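Local atomic coordinates of glucokinase (Leishmania braziliensis MHOM/BR/75/M2904, PDB entry 6EDI), a protein that probably phosphorylates D-glucose at the expense of ATP, as a dimeric glucokinase of the actin-like ATPase superfamily. Residues M15-I21 / L67-R73; I41-V47 / V110-S116; L155-G161 / I399-C404. One frame throughout, in Å; residues are numbered along the deposited sequence.

Contacts 1 and 2 are parallel strand pairs of one six-stranded sheet, and contact 3 sets the C-terminal helix against the helix that follows that sheet's last strand. Contact 1 lies at the sheet's edge and is partly exposed: regular backbone bonding carries it, with charged and polar side chains on its exposed side. Contact 2 is buried in the interior of the sheet, with small and branched side chains, a bulge and a single polar pair at its end. Contact 3 is buried near the centre of the chain, helix on helix, and rests on a bare glycine and an amide-carboxylate bond. Helix 399-409 ties all three together: Leu402 packs on Ile69, Leu401 on Val44, and Asn400 makes a weak hydrogen bond to Asp46.

Contact 1: residues M15-I21 / L67-R73; sequences MVQTKEI and LHIIYVR
Met15 opens the pairing with Leu67: its carbonyl accepts the N-H of Leu67, and from there Gln17, Lys19 and Ile21 bond through their backbones to Leu67, Ile69 and Tyr71. The two strands run parallel, their axes 4.8 Å apart and 9° from exact alignment. Val16 lies beside Leu67 on the face covered by helix 399-409. On the other face Gln17 extends alongside His68, amide and ring planes at 90°, and OE1 meets the ring edge. As modelled, His68 NE2 donates to Gln17 OE1, but at 2.5 Å the bond is too short for its geometry to be trusted. Thr18 returns to the first face, where its CG2 touches the edge of the Tyr71 ring, 3.3 Å from CE2. Lys19 sends its amine off to the surface, but its CB presses on Ile70 CD1 at 3.4 Å. Tyr71 has its ring tucked between its own backbone N and carbonyl carbon (chi1 65°), which swings it under the neighbouring strand, with Glu20 CA 4.0 Å above the ring centre. Glu20 then stretches past the ring to a weak salt bridge, Arg73 NH2 to Glu20 OE1 at 3.4 Å, while Arg53 makes a cation-pi contact with the same tyrosine. Ile21 ends the run with CD1 tight against Ile70 CG2, beside helix 26-32. Strand 16-20 is thus an added edge strand, parallel to the outer strand 67-75 of the core sheet seen in actin-like ATPase domains, whose five usual strands all follow it in sequence.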
loop_
_atom_site.group_PDB
_atom_site.type_symbol
_atom_site.label_atom_id
_atom_site.label_comp_id
_atom_site.label_asym_id
_atom_site.label_seq_id
_atom_site.Cartn_x
_atom_site.Cartn_y
_atom_site.Cartn_z
ATOM N N MET A 15 -6.680 -30.692 1.239
ATOM C CA MET A 15 -6.332 -29.794 2.329
ATOM C C MET A 15 -4.824 -29.573 2.421
ATOM O O MET A 15 -4.068 -30.003 1.551
ATOM C CB MET A 15 -6.883 -30.329 3.659
ATOM C CG MET A 15 -6.442 -31.743 4.012
ATOM S SD MET A 15 -7.426 -32.496 5.341
ATOM C CE MET A 15 -8.923 -32.945 4.468
ATOM N N VAL A 16 -4.397 -28.891 3.477
ATOM C CA VAL A 16 -2.981 -28.633 3.708
ATOM C C VAL A 16 -2.374 -29.739 4.574
ATOM O O VAL A 16 -2.767 -29.907 5.725
ATOM C CB VAL A 16 -2.767 -27.290 4.419
ATOM C CG1 VAL A 16 -1.283 -27.025 4.594
ATOM C CG2 VAL A 16 -3.420 -26.152 3.630
ATOM N N GLN A 17 -1.427 -30.497 4.035
ATOM C CA GLN A 17 -0.762 -31.507 4.863
ATOM C C GLN A 17 0.635 -31.062 5.200
ATOM O O GLN A 17 1.431 -30.726 4.322
ATOM C CB GLN A 17 -0.728 -32.870 4.188
ATOM C CG GLN A 17 -2.092 -33.386 3.776
ATOM C CD GLN A 17 -1.989 -34.573 2.842
ATOM O OE1 GLN A 17 -2.417 -34.505 1.684
ATOM N NE2 GLN A 17 -1.402 -35.667 3.333
ATOM N N THR A 18 0.932 -31.063 6.490
ATOM C CA THR A 18 2.217 -30.596 6.967
ATOM C C THR A 18 2.851 -31.652 7.873
ATOM O O THR A 18 2.246 -32.084 8.856
ATOM C CB THR A 18 2.041 -29.282 7.724
ATOM O OG1 THR A 18 1.669 -28.254 6.797
ATOM C CG2 THR A 18 3.314 -28.889 8.401
ATOM N N LYS A 19 4.062 -32.079 7.526
ATOM C CA LYS A 19 4.792 -33.042 8.338
ATOM C C LYS A 19 6.116 -32.441 8.799
ATOM O O LYS A 19 6.926 -31.990 7.990
ATOM C CB LYS A 19 5.072 -34.316 7.544
ATOM C CG LYS A 19 4.418 -35.588 8.067
ATOM C CD LYS A 19 3.029 -35.825 7.469
ATOM C CE LYS A 19 2.446 -37.165 7.938
ATOM N NZ LYS A 19 1.157 -37.486 7.259
ATOM N N GLU A 20 6.344 -32.443 10.104
ATOM C CA GLU A 20 7.654 -32.073 10.614
ATOM C C GLU A 20 8.456 -33.362 10.715
ATOM O O GLU A 20 7.942 -34.362 11.197
ATOM C CB GLU A 20 7.523 -31.414 11.982
ATOM C CG GLU A 20 8.856 -31.111 12.638
ATOM C CD GLU A 20 8.698 -30.538 14.024
ATOM O OE1 GLU A 20 7.660 -29.894 14.294
ATOM O OE2 GLU A 20 9.618 -30.745 14.838
ATOM N N ILE A 21 9.696 -33.344 10.232
ATOM C CA ILE A 21 10.547 -34.526 10.251
ATOM C C ILE A 21 11.928 -34.197 10.789
ATOM O O ILE A 21 12.384 -33.052 10.720
ATOM C CB ILE A 21 10.729 -35.128 8.842
ATOM C CG1 ILE A 21 11.254 -34.063 7.879
ATOM C CG2 ILE A 21 9.424 -35.726 8.331
ATOM C CD1 ILE A 21 11.860 -34.640 6.631
ATOM N N LEU A 67 -2.115 -28.911 -0.597
ATOM C CA LEU A 67 -0.805 -28.306 -0.498
ATOM C C LEU A 67 -0.053 -29.173 0.482
ATOM O O LEU A 67 -0.631 -29.583 1.483
ATOM C CB LEU A 67 -0.921 -26.871 0.012
ATOM C CG LEU A 67 -1.600 -25.888 -0.950
ATOM C CD1 LEU A 67 -1.941 -24.584 -0.256
ATOM C CD2 LEU A 67 -0.714 -25.628 -2.147
ATOM N N HIS A 68 1.206 -29.481 0.182
ATOM C CA HIS A 68 2.012 -30.309 1.073
ATOM C C HIS A 68 3.268 -29.555 1.501
ATOM O O HIS A 68 3.904 -28.873 0.697
ATOM C CB HIS A 68 2.389 -31.643 0.402
ATOM C CG HIS A 68 1.218 -32.530 0.113
ATOM N ND1 HIS A 68 1.125 -33.290 -1.033
ATOM C CD2 HIS A 68 0.090 -32.780 0.821
ATOM C CE1 HIS A 68 -0.014 -33.962 -1.024
ATOM N NE2 HIS A 68 -0.659 -33.670 0.091
ATOM N N ILE A 69 3.613 -29.678 2.780
ATOM C CA ILE A 69 4.849 -29.108 3.291
ATOM C C ILE A 69 5.558 -30.165 4.125
ATOM O O ILE A 69 4.925 -30.940 4.841
ATOM C CB ILE A 69 4.606 -27.831 4.139
ATOM C CG1 ILE A 69 3.770 -26.815 3.354
ATOM C CG2 ILE A 69 5.920 -27.187 4.554
ATOM C CD1 ILE A 69 3.422 -25.526 4.128
ATOM N N ILE A 70 6.875 -30.218 3.976
ATOM C CA ILE A 70 7.715 -31.011 4.856
ATOM C C ILE A 70 8.767 -30.069 5.401
ATOM O O ILE A 70 9.373 -29.336 4.639
ATOM C CB ILE A 70 8.444 -32.112 4.089
ATOM C CG1 ILE A 70 7.464 -33.122 3.525
ATOM C CG2 ILE A 70 9.428 -32.819 5.016
ATOM C CD1 ILE A 70 6.613 -33.783 4.544
ATOM N N TYR A 71 9.016 -30.081 6.707
ATOM C CA TYR A 71 10.063 -29.218 7.234
ATOM C C TYR A 71 10.812 -29.875 8.374
ATOM O O TYR A 71 10.275 -30.737 9.068
ATOM C CB TYR A 71 9.498 -27.859 7.686
ATOM C CG TYR A 71 8.535 -27.949 8.843
ATOM C CD1 TYR A 71 8.989 -27.976 10.161
ATOM C CD2 TYR A 71 7.168 -28.013 8.624
ATOM C CE1 TYR A 71 8.107 -28.069 11.217
ATOM C CE2 TYR A 71 6.285 -28.100 9.687
ATOM C CZ TYR A 71 6.759 -28.126 10.969
ATOM O OH TYR A 71 5.862 -28.209 12.007
ATOM N N VAL A 72 12.060 -29.452 8.543
ATOM C CA VAL A 72 12.886 -29.836 9.677
ATOM C C VAL A 72 12.928 -28.646 10.618
ATOM O O VAL A 72 13.119 -27.510 10.181
ATOM C CB VAL A 72 14.317 -30.150 9.212
ATOM C CG1 VAL A 72 15.220 -30.446 10.401
ATOM C CG2 VAL A 72 14.305 -31.312 8.245
ATOM N N ARG A 73 12.718 -28.879 11.907
ATOM C CA ARG A 73 12.847 -27.780 12.852
ATOM C C ARG A 73 14.280 -27.732 13.348
ATOM O O ARG A 73 14.758 -28.673 13.980
ATOM C CB ARG A 73 11.874 -27.927 14.021
ATOM C CG ARG A 73 11.983 -26.804 15.045
ATOM C CD ARG A 73 11.053 -27.041 16.222
ATOM N NE ARG A 73 9.671 -27.287 15.802
ATOM C CZ ARG A 73 8.777 -26.329 15.580
ATOM N NH1 ARG A 73 9.121 -25.056 15.722
ATOM N NH2 ARG A 73 7.541 -26.638 15.201
#

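Contact 2: residues I41-V47 / V110-S116; sequences IYVVCDV and VASGAVS
Asp46 CG and Ser116 OG each stand opposite their own backbone N (chi1 172° and -179°), and these extended conformations bring the carboxylate and the hydroxyl together. Ser116 OG donates to Asp46 OD2 at 3.1 Å, approaching on the anti side of the carboxylate, close to its plane. The same oxygen has a weak second bond from Asn400 ND2, and Arg53 forms a long, weak ion pair with OD1. The strands are neighbouring parallel strands in the interior of the actin-like ATPase core sheet. Strand 41-48 is its first strand and leads into an antiparallel hairpin with strand 51-58, a turn that in this superfamily generally contacts nucleotide phosphates. The pairing contains a beta bulge: Ala111 N bonds to Ile41 O and Val43 N to Ser112 O, so that three residue steps from Val110 to Gly113 face two from Ile41 to Val43. Beyond it, Ala114 N reaches Val43 O by a bent bond, and Ser116 N and Val47 N restore straighter ones to Cys45 O and Ser116 O. Val43 CG2 meets Val110 CG1 at 3.9 Å, while Cys45 SG rests 3.7 Å from Val115 CG1, on the side where Phe88 of helix 84-98 covers both. On the opposite face, Ser112 OG is buried without a hydrogen-bond partner in the model and lies in the plane of the Tyr42 ring, at its edge, 3.2 Å from CD1.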
loop_
_atom_site.group_PDB
_atom_site.type_symbol
_atom_site.label_atom_id
_atom_site.label_comp_id
_atom_site.label_asym_id
_atom_site.label_seq_id
_atom_site.Cartn_x
_atom_site.Cartn_y
_atom_site.Cartn_z
ATOM N N ILE A 41 9.215 -27.244 -6.981
ATOM C CA ILE A 41 9.418 -27.311 -5.546
ATOM C C ILE A 41 9.643 -25.899 -5.018
ATOM O O ILE A 41 10.482 -25.166 -5.534
ATOM C CB ILE A 41 10.628 -28.187 -5.182
ATOM C CG1 ILE A 41 10.420 -29.628 -5.664
ATOM C CG2 ILE A 41 10.879 -28.141 -3.672
ATOM C CD1 ILE A 41 9.299 -30.364 -4.938
ATOM N N TYR A 42 8.898 -25.526 -3.977
ATOM C CA TYR A 42 9.051 -24.215 -3.355
ATOM C C TYR A 42 9.727 -24.375 -1.974
ATOM O O TYR A 42 9.215 -25.069 -1.092
ATOM C CB TYR A 42 7.689 -23.505 -3.271
ATOM C CG TYR A 42 6.931 -23.457 -4.601
ATOM C CD1 TYR A 42 7.109 -22.402 -5.486
ATOM C CD2 TYR A 42 6.042 -24.469 -4.959
ATOM C CE1 TYR A 42 6.428 -22.356 -6.695
ATOM C CE2 TYR A 42 5.358 -24.440 -6.166
ATOM C CZ TYR A 42 5.550 -23.379 -7.028
ATOM O OH TYR A 42 4.865 -23.348 -8.221
ATOM N N VAL A 43 10.907 -23.776 -1.823
ATOM C CA VAL A 43 11.659 -23.867 -0.575
ATOM C C VAL A 43 11.039 -22.901 0.426
ATOM O O VAL A 43 10.746 -21.738 0.090
ATOM C CB VAL A 43 13.160 -23.604 -0.781
ATOM C CG1 VAL A 43 13.844 -23.289 0.538
ATOM C CG2 VAL A 43 13.821 -24.831 -1.428
ATOM N N VAL A 44 10.789 -23.409 1.627
ATOM C CA VAL A 44 10.100 -22.647 2.651
ATOM C C VAL A 44 10.938 -22.626 3.913
ATOM O O VAL A 44 11.673 -23.581 4.222
ATOM C CB VAL A 44 8.679 -23.215 2.973
ATOM C CG1 VAL A 44 7.910 -23.437 1.717
ATOM C CG2 VAL A 44 8.763 -24.514 3.762
ATOM N N CYS A 45 10.830 -21.524 4.639
ATOM C CA CYS A 45 11.582 -21.331 5.868
ATOM C C CYS A 45 10.909 -20.221 6.656
ATOM O O CYS A 45 10.508 -19.207 6.093
ATOM C CB CYS A 45 13.042 -20.979 5.570
ATOM S SG CYS A 45 14.060 -20.551 7.015
ATOM N N ASP A 46 10.759 -20.432 7.956
ATOM C CA ASP A 46 10.216 -19.400 8.824
ATOM C C ASP A 46 11.038 -19.389 10.104
ATOM O O ASP A 46 11.458 -20.446 10.590
ATOM C CB ASP A 46 8.733 -19.654 9.107
ATOM C CG ASP A 46 8.166 -18.719 10.172
ATOM O OD1 ASP A 46 8.245 -19.066 11.370
ATOM O OD2 ASP A 46 7.633 -17.641 9.816
ATOM N N VAL A 47 11.306 -18.191 10.618
ATOM C CA VAL A 47 12.025 -18.035 11.877
ATOM C C VAL A 47 11.101 -17.441 12.944
ATOM O O VAL A 47 10.367 -16.497 12.674
ATOM C CB VAL A 47 13.244 -17.137 11.701
ATOM C CG1 VAL A 47 14.004 -17.026 13.006
ATOM C CG2 VAL A 47 14.154 -17.706 10.639
ATOM N N VAL A 110 13.545 -26.741 -8.060
ATOM C CA VAL A 110 13.353 -25.672 -7.073
ATOM C C VAL A 110 12.964 -24.409 -7.817
ATOM O O VAL A 110 13.758 -23.851 -8.567
ATOM C CB VAL A 110 14.617 -25.409 -6.210
ATOM C CG1 VAL A 110 14.387 -24.225 -5.266
ATOM C CG2 VAL A 110 14.981 -26.638 -5.396
ATOM N N ALA A 111 11.728 -23.968 -7.615
ATOM C CA ALA A 111 11.187 -22.840 -8.362
ATOM C C ALA A 111 11.360 -21.509 -7.633
ATOM O O ALA A 111 11.252 -20.437 -8.243
ATOM C CB ALA A 111 9.717 -23.095 -8.709
ATOM N N SER A 112 11.636 -21.581 -6.329
ATOM C CA SER A 112 11.806 -20.391 -5.512
ATOM C C SER A 112 12.226 -20.775 -4.111
ATOM O O SER A 112 12.085 -21.926 -3.692
ATOM C CB SER A 112 10.503 -19.609 -5.404
ATOM O OG SER A 112 9.521 -20.370 -4.724
ATOM N N GLY A 113 12.732 -19.790 -3.385
ATOM C CA GLY A 113 13.043 -19.954 -1.979
ATOM C C GLY A 113 12.654 -18.684 -1.254
ATOM O O GLY A 113 12.742 -17.581 -1.811
ATOM N N ALA A 114 12.182 -18.836 -0.025
ATOM C CA ALA A 114 11.735 -17.683 0.746
ATOM C C ALA A 114 11.967 -17.905 2.229
ATOM O O ALA A 114 11.856 -19.027 2.720
ATOM C CB ALA A 114 10.263 -17.419 0.497
ATOM N N VAL A 115 12.257 -16.822 2.947
ATOM C CA VAL A 115 12.393 -16.907 4.393
ATOM C C VAL A 115 11.520 -15.861 5.053
ATOM O O VAL A 115 11.705 -14.669 4.827
ATOM C CB VAL A 115 13.848 -16.735 4.862
ATOM C CG1 VAL A 115 13.935 -16.927 6.390
ATOM C CG2 VAL A 115 14.753 -17.729 4.168
ATOM N N SER A 116 10.551 -16.329 5.839
ATOM C CA SER A 116 9.717 -15.457 6.668
ATOM C C SER A 116 10.460 -15.209 7.970
ATOM O O SER A 116 10.837 -16.162 8.661
ATOM C CB SER A 116 8.375 -16.123 6.976
ATOM O OG SER A 116 7.551 -15.275 7.762
#

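Contact 3: residues L155-G161 / I399-C404; sequences LNDLEAG and INLLGC
Ala160 and Gly403 mark the point where helix 157-161 crosses helix 399-404 at 72°, the axes 7.7 Å apart and the two CA atoms separated by only 4.5 Å. Such closeness depends on Gly403 being without a side chain at this spot: its CA hydrogen points at the carbonyl of Ala160, with Gly403 CA 3.0 Å from Ala160 O. Next to it Ile399 lays CG1 against the carbonyl oxygen of Gly161, at 3.3 Å. The polar half of the contact belongs to Asn400. Its CG lies opposite the carbonyl carbon (chi1 -70°), which carries the amide across to the start of the other helix. There Asn400 ND2 donates to Asp157 OD1 at 2.8 Å, on the anti side of the carboxylate, the two planes turned 61° apart. A water lies within hydrogen-bonding distance of both, 2.7 Å from Asp157 OD1 and 2.6 Å from Asn400 OD1, and may bridge them; with other acceptors nearby, it need not donate to both at once. Leu155, last but one in strand 152-156, bonds through its backbone to strand 110-117, while helix 399-409 lies over strands 67-75, 41-48 and 110-117, with Cys404 packing on both Val44 and Ala114.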
loop_
_atom_site.group_PDB
_atom_site.type_symbol
_atom_site.label_atom_id
_atom_site.label_comp_id
_atom_site.label_asym_id
_atom_site.label_seq_id
_atom_site.Cartn_x
_atom_site.Cartn_y
_atom_site.Cartn_z
ATOM N N LEU A 155 10.928 -12.451 3.564
ATOM C CA LEU A 155 9.588 -11.935 3.755
ATOM C C LEU A 155 9.362 -11.553 5.213
ATOM O O LEU A 155 9.794 -12.264 6.144
ATOM C CB LEU A 155 8.558 -12.984 3.340
ATOM C CG LEU A 155 8.700 -13.634 1.959
ATOM C CD1 LEU A 155 7.719 -14.793 1.828
ATOM C CD2 LEU A 155 8.504 -12.630 0.821
ATOM N N ASN A 156 8.681 -10.431 5.410
ATOM C CA ASN A 156 8.109 -10.112 6.714
ATOM C C ASN A 156 7.109 -11.184 7.081
ATOM O O ASN A 156 6.512 -11.806 6.203
ATOM C CB ASN A 156 7.389 -8.755 6.674
ATOM C CG ASN A 156 8.315 -7.593 6.976
ATOM O OD1 ASN A 156 8.722 -7.393 8.130
ATOM N ND2 ASN A 156 8.651 -6.813 5.945
ATOM N N ASP A 157 6.937 -11.410 8.376
ATOM C CA ASP A 157 5.978 -12.384 8.889
ATOM C C ASP A 157 4.580 -12.209 8.251
ATOM O O ASP A 157 3.991 -13.168 7.727
ATOM C CB ASP A 157 5.973 -12.317 10.440
ATOM C CG ASP A 157 4.635 -12.706 11.066
ATOM O OD1 ASP A 157 4.026 -13.723 10.667
ATOM O OD2 ASP A 157 4.201 -11.997 12.000
ATOM N N LEU A 158 4.065 -10.988 8.246
ATOM C CA LEU A 158 2.725 -10.749 7.701
ATOM C C LEU A 158 2.682 -10.767 6.169
ATOM O O LEU A 158 1.633 -11.009 5.568
ATOM C CB LEU A 158 2.138 -9.442 8.248
ATOM C CG LEU A 158 0.992 -9.696 9.203
ATOM C CD1 LEU A 158 -0.058 -10.481 8.468
ATOM C CD2 LEU A 158 1.515 -10.501 10.385
ATOM N N GLU A 159 3.820 -10.499 5.544
ATOM C CA GLU A 159 3.915 -10.600 4.088
ATOM C C GLU A 159 3.796 -12.071 3.714
ATOM O O GLU A 159 2.992 -12.457 2.849
ATOM C CB GLU A 159 5.236 -9.995 3.612
ATOM C CG GLU A 159 5.525 -10.145 2.127
ATOM C CD GLU A 159 6.905 -9.645 1.762
ATOM O OE1 GLU A 159 7.686 -9.346 2.692
ATOM O OE2 GLU A 159 7.208 -9.564 0.549
ATOM N N ALA A 160 4.560 -12.908 4.413
ATOM C CA ALA A 160 4.486 -14.339 4.176
ATOM C C ALA A 160 3.087 -14.871 4.488
ATOM O O ALA A 160 2.591 -15.732 3.783
ATOM C CB ALA A 160 5.556 -15.086 4.955
ATOM N N GLY A 161 2.443 -14.348 5.528
ATOM C CA GLY A 161 1.100 -14.803 5.890
ATOM C C GLY A 161 0.075 -14.525 4.804
ATOM O O GLY A 161 -0.785 -15.365 4.474
ATOM N N ILE A 399 0.566 -20.861 8.065
ATOM C CA ILE A 399 0.285 -19.892 7.013
ATOM C C ILE A 399 1.573 -19.286 6.469
ATOM O O ILE A 399 1.684 -19.037 5.273
ATOM C CB ILE A 399 -0.698 -18.777 7.487
ATOM C CG1 ILE A 399 -1.344 -18.098 6.281
ATOM C CG2 ILE A 399 -0.014 -17.745 8.346
ATOM C CD1 ILE A 399 -2.264 -19.009 5.568
ATOM N N ASN A 400 2.568 -19.105 7.334
ATOM C CA ASN A 400 3.800 -18.480 6.890
ATOM C C ASN A 400 4.628 -19.410 6.002
ATOM O O ASN A 400 5.210 -18.974 5.027
ATOM C CB ASN A 400 4.616 -17.961 8.074
ATOM C CG ASN A 400 3.971 -16.764 8.742
ATOM O OD1 ASN A 400 2.921 -16.278 8.308
ATOM N ND2 ASN A 400 4.594 -16.285 9.815
ATOM N N LEU A 401 4.695 -20.686 6.349
ATOM C CA LEU A 401 5.343 -21.644 5.460
ATOM C C LEU A 401 4.658 -21.673 4.081
ATOM O O LEU A 401 5.326 -21.582 3.038
ATOM C CB LEU A 401 5.396 -23.033 6.099
ATOM C CG LEU A 401 6.326 -23.090 7.311
ATOM C CD1 LEU A 401 6.461 -24.505 7.870
ATOM C CD2 LEU A 401 7.701 -22.553 6.956
ATOM N N LEU A 402 3.333 -21.784 4.082
ATOM C CA LEU A 402 2.553 -21.751 2.846
ATOM C C LEU A 402 2.842 -20.499 2.019
ATOM O O LEU A 402 2.884 -20.551 0.783
ATOM C CB LEU A 402 1.061 -21.832 3.157
ATOM C CG LEU A 402 0.524 -23.185 3.581
ATOM C CD1 LEU A 402 -0.907 -23.052 4.074
ATOM C CD2 LEU A 402 0.598 -24.132 2.400
ATOM N N GLY A 403 3.039 -19.380 2.707
ATOM C CA GLY A 403 3.296 -18.117 2.038
ATOM C C GLY A 403 4.594 -18.106 1.273
ATOM O O GLY A 403 4.750 -17.361 0.292
ATOM N N CYS A 404 5.538 -18.933 1.720
ATOM C CA CYS A 404 6.770 -19.078 0.976
ATOM C C CYS A 404 6.449 -19.708 -0.381
ATOM O O CYS A 404 7.056 -19.352 -1.390
ATOM C CB CYS A 404 7.802 -19.894 1.765
ATOM S SG CYS A 404 8.522 -19.005 3.186
HETATM O O HOH W 1 1.610 -14.352 9.516
#